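Local coordinates for protein dihydroorotase (Saccharomyces cerevisiae S288C, PDB 6L0A) that catalyses the zinc-dependent, reversible interconversion of N-carbamoyl-L-aspartate and dihydroorotate, the third step of de novo pyrimidine biosynthesis, at residues V54-Y57 with K58-L61; Y75-K78 with D79-P82. One frame throughout, in Å; residues are numbered along the deposited sequence.

Contact 1 (V54-Y57 with K58-L61)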
ATOM      1  N   VAL C  54     -35.216  -0.904   2.306  1.00 18.24           N
ATOM      2  CA  VAL C  54     -34.644  -2.214   2.598  1.00 20.84           C
ATOM      3  C   VAL C  54     -35.592  -3.326   2.178  1.00 18.52           C
ATOM      4  O   VAL C  54     -35.143  -4.408   1.779  1.00 17.44           O
ATOM      5  CB  VAL C  54     -34.259  -2.326   4.086  1.00 18.14           C
ATOM      6  CG1 VAL C  54     -35.483  -2.544   4.966  1.00 19.72           C
ATOM      7  CG2 VAL C  54     -33.232  -3.459   4.289  1.00 16.25           C
ATOM      8  N   ILE C  55     -36.907  -3.090   2.252  1.00 19.69           N
ATOM      9  CA  ILE C  55     -37.864  -4.095   1.798  1.00 20.21           C
ATOM     10  C   ILE C  55     -37.783  -4.260   0.287  1.00 19.82           C
ATOM     11  O   ILE C  55     -37.710  -5.383  -0.225  1.00 23.16           O
ATOM     12  CB  ILE C  55     -39.289  -3.725   2.250  1.00 21.27           C
ATOM     13  CG1 ILE C  55     -39.442  -3.936   3.753  1.00 24.01           C
ATOM     14  CG2 ILE C  55     -40.328  -4.572   1.489  1.00 28.32           C
ATOM     15  CD1 ILE C  55     -40.714  -3.336   4.322  1.00 28.90           C
ATOM     16  N   GLU C  56     -37.782  -3.144  -0.454  1.00 20.83           N
ATOM     17  CA  GLU C  56     -37.721  -3.241  -1.908  1.00 23.85           C
ATOM     18  C   GLU C  56     -36.370  -3.774  -2.379  1.00 22.92           C
ATOM     19  O   GLU C  56     -36.312  -4.504  -3.373  1.00 20.08           O
ATOM     20  CB  GLU C  56     -38.028  -1.884  -2.548  1.00 23.96           C
ATOM     21  CG  GLU C  56     -39.489  -1.453  -2.398  1.00 33.09           C
ATOM     22  CD  GLU C  56     -40.474  -2.422  -3.068  1.00 44.72           C
ATOM     23  OE1 GLU C  56     -41.318  -3.013  -2.353  1.00 41.97           O
ATOM     24  OE2 GLU C  56     -40.406  -2.585  -4.307  1.00 41.38           O
ATOM     25  N   TYR C  57     -35.282  -3.442  -1.673  1.00 19.61           N
ATOM     26  CA  TYR C  57     -33.977  -4.012  -2.014  1.00 19.67           C
ATOM     27  C   TYR C  57     -34.006  -5.531  -1.898  1.00 18.67           C
ATOM     28  O   TYR C  57     -33.592  -6.242  -2.821  1.00 19.49           O
ATOM     29  CB  TYR C  57     -32.888  -3.425  -1.109  1.00 16.37           C
ATOM     30  CG  TYR C  57     -31.447  -3.638  -1.553  1.00 19.73           C
ATOM     31  CD1 TYR C  57     -31.081  -3.618  -2.899  1.00 20.05           C
ATOM     32  CD2 TYR C  57     -30.443  -3.799  -0.612  1.00 15.03           C
ATOM     33  CE1 TYR C  57     -29.745  -3.781  -3.284  1.00 20.00           C
ATOM     34  CE2 TYR C  57     -29.125  -3.957  -0.976  1.00 13.42           C
ATOM     35  CZ  TYR C  57     -28.774  -3.953  -2.307  1.00 13.95           C
ATOM     36  OH  TYR C  57     -27.453  -4.111  -2.636  1.00 15.33           O
ATOM     37  N   LYS C  58     -34.505  -6.052  -0.769  1.00 16.98           N
ATOM     38  CA  LYS C  58     -34.578  -7.508  -0.615  1.00 16.81           C
ATOM     39  C   LYS C  58     -35.413  -8.139  -1.724  1.00 22.24           C
ATOM     40  O   LYS C  58     -35.060  -9.205  -2.247  1.00 20.13           O
ATOM     41  CB  LYS C  58     -35.153  -7.881   0.754  1.00 16.23           C
ATOM     42  CG  LYS C  58     -35.067  -9.389   1.062  1.00 19.37           C
ATOM     43  CD  LYS C  58     -35.579  -9.704   2.469  1.00 20.21           C
ATOM     44  CE  LYS C  58     -35.510 -11.200   2.761  1.00 28.14           C
ATOM     45  NZ  LYS C  58     -35.981 -11.536   4.139  1.00 30.73           N
ATOM     46  N   LYS C  59     -36.521  -7.497  -2.098  1.00 20.69           N
ATOM     47  CA  LYS C  59     -37.361  -8.054  -3.152  1.00 22.40           C
ATOM     48  C   LYS C  59     -36.599  -8.139  -4.469  1.00 24.45           C
ATOM     49  O   LYS C  59     -36.711  -9.128  -5.198  1.00 24.12           O
ATOM     50  CB  LYS C  59     -38.632  -7.214  -3.304  1.00 26.78           C
ATOM     51  CG  LYS C  59     -39.635  -7.416  -2.166  1.00 32.73           C
ATOM     52  CD  LYS C  59     -41.088  -7.450  -2.659  1.00 42.44           C
ATOM     53  CE  LYS C  59     -41.596  -8.890  -2.824  1.00 47.93           C
ATOM     54  NZ  LYS C  59     -42.211  -9.445  -1.579  1.00 45.79           N
ATOM     55  N   THR C  60     -35.787  -7.121  -4.764  1.00 24.18           N
ATOM     56  CA  THR C  60     -34.972  -7.137  -5.972  1.00 22.43           C
ATOM     57  C   THR C  60     -33.995  -8.298  -5.949  1.00 22.95           C
ATOM     58  O   THR C  60     -33.846  -9.024  -6.940  1.00 21.86           O
ATOM     59  CB  THR C  60     -34.225  -5.807  -6.117  1.00 26.58           C
ATOM     60  OG1 THR C  60     -35.174  -4.756  -6.310  1.00 27.78           O
ATOM     61  CG2 THR C  60     -33.256  -5.845  -7.312  1.00 23.50           C
ATOM     62  N   LEU C  61     -33.327  -8.494  -4.810  1.00 19.55           N
ATOM     63  CA  LEU C  61     -32.342  -9.561  -4.708  1.00 19.69           C
ATOM     64  C   LEU C  61     -33.002 -10.930  -4.813  1.00 21.49           C
ATOM     65  O   LEU C  61     -32.468 -11.830  -5.474  1.00 19.82           O
ATOM     66  CB  LEU C  61     -31.568  -9.444  -3.394  1.00 20.58           C
ATOM     67  CG  LEU C  61     -30.846  -8.135  -3.068  1.00 19.18           C
ATOM     68  CD1 LEU C  61     -29.894  -8.364  -1.888  1.00 12.96           C
ATOM     69  CD2 LEU C  61     -30.088  -7.633  -4.279  1.00 17.56           C
TER
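Tyr57 and Leu61 meet one turn apart on the same face of helix 51-64, a local i to i+4 contact on the side of the helix that is turned into the protein. The tyrosine ring and the leucine branch cross obliquely, with Leu61 CG over one face of the ring and Leu61 CD2 4.0 Å from Tyr57 CE1. With CG anti to the backbone N (chi1 -165°), the Tyr57 ring projects almost straight out from the helix, and the Leu61 branch leans back toward it. Leu61 also rests on the backbone, its CG 3.3 Å from Tyr57 O.

This helix is the crossover of a beta-alpha-beta unit between strands 37-40 and 69-71, part of the TIM-barrel fold of the amidohydrolases. Both side chains reach Ile40 of the first strand; Leu61 also touches Cys23 and Thr27 of helix 20-32, while Tyr57 OH is hydrogen-bonded to Arg18 O.

Regular i to i+4 helical hydrogen bonds tie the two turns together: Leu61 N donates to Tyr57 O at 3.0 Å, and Lys58 N to Val54 O at 3.1 Å. On the solvent side, Glu56 and Lys59 carry opposite charges without pairing, with Glu56 OE1 6.5 Å from Lys59 NZ.

Contact 2 (Y75-K78 with D79-P82)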
ATOM      1  N   TYR C  75     -27.841   0.962   7.470  1.00 11.72           N
ATOM      2  CA  TYR C  75     -26.596   1.711   7.601  1.00 12.52           C
ATOM      3  C   TYR C  75     -26.713   2.648   8.798  1.00 14.93           C
ATOM      4  O   TYR C  75     -27.715   3.354   8.936  1.00 16.61           O
ATOM      5  CB  TYR C  75     -26.402   2.478   6.298  1.00 13.85           C
ATOM      6  CG  TYR C  75     -25.181   3.322   6.058  1.00 13.19           C
ATOM      7  CD1 TYR C  75     -25.029   4.565   6.668  1.00 16.32           C
ATOM      8  CD2 TYR C  75     -24.227   2.921   5.129  1.00 13.04           C
ATOM      9  CE1 TYR C  75     -23.925   5.365   6.381  1.00 17.50           C
ATOM     10  CE2 TYR C  75     -23.129   3.712   4.835  1.00 12.17           C
ATOM     11  CZ  TYR C  75     -22.981   4.924   5.467  1.00 15.55           C
ATOM     12  OH  TYR C  75     -21.890   5.707   5.164  1.00 14.97           O
ATOM     13  N   LEU C  76     -25.710   2.651   9.675  1.00 13.28           N
ATOM     14  CA  LEU C  76     -25.796   3.485  10.880  1.00 14.38           C
ATOM     15  C   LEU C  76     -25.591   4.945  10.486  1.00 20.20           C
ATOM     16  O   LEU C  76     -24.466   5.385  10.232  1.00 17.52           O
ATOM     17  CB  LEU C  76     -24.782   3.037  11.929  1.00 14.87           C
ATOM     18  CG  LEU C  76     -24.925   3.707  13.317  1.00 17.50           C
ATOM     19  CD1 LEU C  76     -26.246   3.332  13.942  1.00 17.91           C
ATOM     20  CD2 LEU C  76     -23.792   3.318  14.262  1.00 17.72           C
ATOM     21  N   SER C  77     -26.672   5.717  10.438  1.00 25.94           N
ATOM     22  CA  SER C  77     -26.584   7.076   9.918  1.00 25.16           C
ATOM     23  C   SER C  77     -27.262   8.061  10.858  1.00 23.51           C
ATOM     24  O   SER C  77     -28.007   7.683  11.764  1.00 23.92           O
ATOM     25  CB  SER C  77     -27.195   7.201   8.513  1.00 27.01           C
ATOM     26  OG  SER C  77     -28.567   7.534   8.555  1.00 30.85           O
ATOM     27  N   LYS C  78     -26.958   9.338  10.623  1.00 28.43           N
ATOM     28  CA  LYS C  78     -27.588  10.416  11.380  1.00 32.74           C
ATOM     29  C   LYS C  78     -29.105  10.352  11.354  1.00 32.47           C
ATOM     30  O   LYS C  78     -29.741  10.796  12.317  1.00 34.16           O
ATOM     31  CB  LYS C  78     -27.155  11.768  10.778  1.00 31.00           C
ATOM     32  CG  LYS C  78     -25.721  12.173  11.004  1.00 38.00           C
ATOM     33  CD  LYS C  78     -25.471  13.487  10.283  1.00 39.09           C
ATOM     34  CE  LYS C  78     -24.576  13.266   9.095  1.00 34.74           C
ATOM     35  NZ  LYS C  78     -23.324  12.611   9.547  1.00 39.62           N
ATOM     36  N   ASP C  79     -29.681   9.771  10.301  1.00 31.43           N
ATOM     37  CA  ASP C  79     -31.117   9.791  10.089  1.00 26.85           C
ATOM     38  C   ASP C  79     -31.848   8.695  10.853  1.00 31.14           C
ATOM     39  O   ASP C  79     -33.066   8.792  11.040  1.00 34.05           O
ATOM     40  CB  ASP C  79     -31.411   9.670   8.592  1.00 38.06           C
ATOM     41  CG  ASP C  79     -30.757  10.782   7.779  1.00 44.07           C
ATOM     42  OD1 ASP C  79     -30.588  11.898   8.321  1.00 50.75           O
ATOM     43  OD2 ASP C  79     -30.385  10.535   6.613  1.00 43.85           O
ATOM     44  N   LEU C  80     -31.134   7.673  11.317  1.00 24.16           N
ATOM     45  CA  LEU C  80     -31.768   6.560  12.013  1.00 27.63           C
ATOM     46  C   LEU C  80     -32.369   7.012  13.344  1.00 30.07           C
ATOM     47  O   LEU C  80     -31.825   7.882  14.035  1.00 28.35           O
ATOM     48  CB  LEU C  80     -30.742   5.453  12.250  1.00 26.61           C
ATOM     49  CG  LEU C  80     -30.817   4.180  11.417  1.00 27.64           C
ATOM     50  CD1 LEU C  80     -30.956   4.502   9.934  1.00 34.96           C
ATOM     51  CD2 LEU C  80     -29.567   3.343  11.669  1.00 18.89           C
ATOM     52  N   THR C  81     -33.508   6.419  13.697  1.00 24.91           N
ATOM     53  CA  THR C  81     -34.168   6.716  14.961  1.00 29.61           C
ATOM     54  C   THR C  81     -34.549   5.418  15.653  1.00 25.29           C
ATOM     55  O   THR C  81     -34.818   4.411  14.987  1.00 25.13           O
ATOM     56  CB  THR C  81     -35.429   7.580  14.778  1.00 28.39           C
ATOM     57  OG1 THR C  81     -36.471   6.798  14.177  1.00 29.44           O
ATOM     58  CG2 THR C  81     -35.124   8.803  13.907  1.00 31.74           C
ATOM     59  N   PRO C  82     -34.575   5.412  16.991  1.00 24.50           N
ATOM     60  CA  PRO C  82     -34.954   4.185  17.715  1.00 22.11           C
ATOM     61  C   PRO C  82     -36.301   3.620  17.305  1.00 27.30           C
ATOM     62  O   PRO C  82     -36.473   2.396  17.262  1.00 26.03           O
ATOM     63  CB  PRO C  82     -34.951   4.632  19.186  1.00 26.19           C
ATOM     64  CG  PRO C  82     -33.996   5.784  19.230  1.00 21.16           C
ATOM     65  CD  PRO C  82     -34.135   6.488  17.902  1.00 26.20           C
TER
HETATM   66  O   HOH W   1     -29.078   8.103  14.203  1.00 29.57           O
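Leu80 folds back over Tyr75, Leu76 and Ser77 at a type I beta turn, Ser77 to Leu80, in the loop between strand 69-71 and helix 82-90 of the TIM barrel. Its CB starts beside the turn's first carbonyl, 3.6 Å from Ser77 O. Farther out, CG nears Tyr75 O, and the two methyls then part: CD1 faces both Tyr75 O and Ser77 OG, while Leu80 CD2 lies 3.3 Å from Tyr75 O and close to Leu76 CA. At its tip, Leu80 CD2 meets Leu76 CD1 at 4.0 Å, the two side chains crossing at about a right angle. Leu76 starts out away from Leu80 at CB, but its chi2 of 64° swings CD1 back to make this contact. Leu76 also packs on Ile123 and Phe124 of helix 121-130, and Leu80 touches Thr49.

The turn is closed by Leu80 N, which donates to Ser77 O at 3.2 Å, the i to i+3 bond of the turn. Ser77 adds a second grip inside the turn: its OG accepts the N-H of Asp79 at 3.0 Å, with an N-H...O angle of 150°, and lies 3.6 Å from Asp79 CB. This is an ST turn set within the beta turn. Without the hydroxyl, as with an alanine here, the Asp79 N-H is likely to lose its acceptor within the turn, leaving the Leu80 N to Ser77 O bond as the remaining direct bond across it. Beyond the turn, Thr81 is the N-cap of helix 82-90, its OG1 making a weak hydrogen bond to Leu84 N. A water spans the turn's two ends, lying 2.7 Å from Ser77 O and 2.8 Å from Leu80 O.

Overall arrangement
Contact 1 comes first along the chain, inside helix 51-64; strand 69-71 follows, and contact 2 lies in the loop that leads from it to helix 82-90. Their centres are 19 Å apart and their nearest atoms about 8 Å, so the two do not touch. Both belong to the same portion of the TIM barrel, one on a crossover helix and the other beyond the strand it leads to. The loop residue Ile48 connects them indirectly: Val54 and Tyr57 pack on it, and its backbone is hydrogen-bonded to that of Tyr75. Tyr57 and Tyr75 place the contacts in the shell behind the active site, their side chains about 10 Å and 9 Å from the bound malate without touching it.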